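Local structure of hypothetical protein lpg0944 (Legionella pneumophila subsp. pneumophila str. Philadelphia 1, 4RXV) at residues I40-G43 / Q44-Q47. The protein is of unknown function, but this N-terminal part belongs to the RavJ peptidase family of clan CA and so probably acts as a papain-like cysteine hydrolase. Sequence-based numbering, arbitrary orientation.
Sequences IASG and QRYQ
R45 reaches back along its own helix to S42, and this i to i+3 pair is the direct hydrogen bond between two side chains in I40-Q47. NH1 of R45 lies 3.0 Å from OG of S42, with an N-H...O angle of 143° and the hydroxyl 21° out of the guanidinium plane, so the bond is bent. The R45 chain leaves with CG anti to the backbone N (chi1 -168°), runs extended through chi2 and then turns at chi3, which brings the guanidinium back over the preceding turn. Water 1 closes a ring: it donates to S42 OG and accepts from R45 NH2 at 3.0 Å, meeting the guanidinium edge in plane. A41 O lies over one guanidinium face, offset toward its rim, and A41 CB stands 3.9 Å from R45 NH2.

The backbone supplies four consecutive i to i+4 bonds, the alpha-helical pattern, from I40 O to Q44 N (3.2 Å) through to G43 O to Q47 N. G43 O has a second partner, water 2, which donates to it at 2.7 Å and also to Q47 OE1.

Van der Waals contact joins the I40 methyl CG2 to the Q44 carboxamide (CG2 to NE2 3.7 Å), the two side chains crossing at a slant.

The segments form the middle of helix 37-50, on the surface of the domain. Its inner side is tied down by S42 OG bonding to G176 O, at the end of helix 172-176, and by R45 NH1 bonding to F21 O; R45 and Y46 also pack on V22 of strand 22-23, and S42 and Y46 on I26 in a loop.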
ATOM      1  N   ILE A  40       0.295  -4.328 -18.564  1.00 17.08           N
ATOM      2  CA  ILE A  40      -0.620  -4.757 -19.622  1.00 18.19           C
ATOM      3  C   ILE A  40      -1.692  -5.664 -19.028  1.00 18.20           C
ATOM      4  O   ILE A  40      -2.889  -5.485 -19.287  1.00 18.79           O
ATOM      5  CB  ILE A  40       0.126  -5.513 -20.752  1.00 20.99           C
ATOM      6  CG1 ILE A  40       1.151  -4.600 -21.430  1.00 25.60           C
ATOM      7  CG2 ILE A  40      -0.851  -6.070 -21.769  1.00 23.43           C
ATOM      8  CD1 ILE A  40       0.587  -3.326 -21.995  1.00 28.84           C
ATOM      9  N   ALA A  41      -1.258  -6.636 -18.230  1.00 17.37           N
ATOM     10  CA  ALA A  41      -2.196  -7.552 -17.603  1.00 16.85           C
ATOM     11  C   ALA A  41      -3.184  -6.827 -16.689  1.00 14.10           C
ATOM     12  O   ALA A  41      -4.370  -7.144 -16.657  1.00 14.84           O
ATOM     13  CB  ALA A  41      -1.448  -8.628 -16.846  1.00 18.10           C
ATOM     14  N   SER A  42      -2.715  -5.847 -15.919  1.00 13.36           N
ATOM     15  CA  SER A  42      -3.607  -5.106 -15.040  1.00 12.60           C
ATOM     16  C   SER A  42      -4.663  -4.322 -15.816  1.00 12.81           C
ATOM     17  O   SER A  42      -5.802  -4.229 -15.385  1.00 13.34           O
ATOM     18  CB  SER A  42      -2.800  -4.205 -14.108  1.00 12.45           C
ATOM     19  OG  SER A  42      -2.189  -5.004 -13.114  1.00 11.89           O
ATOM     20  N   GLY A  43      -4.289  -3.762 -16.957  1.00 14.41           N
ATOM     21  CA  GLY A  43      -5.239  -3.036 -17.782  1.00 16.10           C
ATOM     22  C   GLY A  43      -6.353  -3.954 -18.271  1.00 16.61           C
ATOM     23  O   GLY A  43      -7.533  -3.623 -18.243  1.00 17.36           O
ATOM     24  N   GLN A  44      -5.971  -5.132 -18.738  1.00 16.48           N
ATOM     25  CA  GLN A  44      -6.931  -6.107 -19.228  1.00 18.25           C
ATOM     26  C   GLN A  44      -7.816  -6.678 -18.120  1.00 16.78           C
ATOM     27  O   GLN A  44      -8.996  -6.970 -18.344  1.00 17.93           O
ATOM     28  CB  GLN A  44      -6.179  -7.232 -19.933  1.00 21.64           C
ATOM     29  CG  GLN A  44      -5.578  -6.784 -21.253  1.00 31.10           C
ATOM     30  CD  GLN A  44      -4.447  -7.674 -21.728  1.00 46.10           C
ATOM     31  OE1 GLN A  44      -3.936  -8.505 -20.977  1.00 50.92           O
ATOM     32  NE2 GLN A  44      -4.043  -7.495 -22.982  1.00 46.44           N
ATOM     33  N   ARG A  45      -7.230  -6.862 -16.938  1.00 14.95           N
ATOM     34  CA  ARG A  45      -7.953  -7.387 -15.797  1.00 14.23           C
ATOM     35  C   ARG A  45      -9.050  -6.431 -15.390  1.00 13.99           C
ATOM     36  O   ARG A  45     -10.178  -6.862 -15.117  1.00 15.95           O
ATOM     37  CB  ARG A  45      -6.980  -7.649 -14.636  1.00 14.38           C
ATOM     38  CG  ARG A  45      -7.587  -8.451 -13.500  1.00 13.57           C
ATOM     39  CD  ARG A  45      -6.610  -8.627 -12.312  1.00 13.52           C
ATOM     40  NE  ARG A  45      -5.330  -9.146 -12.791  1.00 14.39           N
ATOM     41  CZ  ARG A  45      -4.180  -8.476 -12.835  1.00 13.76           C
ATOM     42  NH1 ARG A  45      -4.044  -7.257 -12.325  1.00 12.94           N
ATOM     43  NH2 ARG A  45      -3.142  -9.054 -13.397  1.00 14.35           N
ATOM     44  N   TYR A  46      -8.734  -5.140 -15.364  1.00 13.76           N
ATOM     45  CA  TYR A  46      -9.746  -4.144 -15.043  1.00 14.70           C
ATOM     46  C   TYR A  46     -10.864  -4.138 -16.082  1.00 16.02           C
ATOM     47  O   TYR A  46     -12.034  -3.994 -15.734  1.00 16.11           O
ATOM     48  CB  TYR A  46      -9.158  -2.738 -14.901  1.00 15.84           C
ATOM     49  CG  TYR A  46     -10.274  -1.762 -14.676  1.00 16.51           C
ATOM     50  CD1 TYR A  46     -10.929  -1.712 -13.455  1.00 16.12           C
ATOM     51  CD2 TYR A  46     -10.708  -0.914 -15.689  1.00 19.75           C
ATOM     52  CE1 TYR A  46     -11.989  -0.850 -13.243  1.00 17.62           C
ATOM     53  CE2 TYR A  46     -11.771  -0.054 -15.484  1.00 20.02           C
ATOM     54  CZ  TYR A  46     -12.411  -0.025 -14.264  1.00 21.15           C
ATOM     55  OH  TYR A  46     -13.461   0.840 -14.047  1.00 25.24           O
ATOM     56  N   GLN A  47     -10.516  -4.285 -17.355  1.00 17.56           N
ATOM     57  CA  GLN A  47     -11.543  -4.290 -18.375  1.00 20.40           C
ATOM     58  C   GLN A  47     -12.561  -5.388 -18.086  1.00 20.38           C
ATOM     59  O   GLN A  47     -13.776  -5.170 -18.158  1.00 23.07           O
ATOM     60  CB  GLN A  47     -10.912  -4.478 -19.753  1.00 26.01           C
ATOM     61  CG  GLN A  47     -10.129  -3.268 -20.203  1.00 33.53           C
ATOM     62  CD  GLN A  47     -10.998  -2.022 -20.290  1.00 38.72           C
ATOM     63  OE1 GLN A  47     -10.694  -0.989 -19.686  1.00 39.49           O
ATOM     64  NE2 GLN A  47     -12.090  -2.120 -21.034  1.00 41.14           N
TER
HETATM   65  O   HOH W   1      -0.535  -7.640 -13.474  1.00 13.75           O
HETATM   66  O   HOH W   2      -8.318  -1.097 -18.547  1.00 34.06           O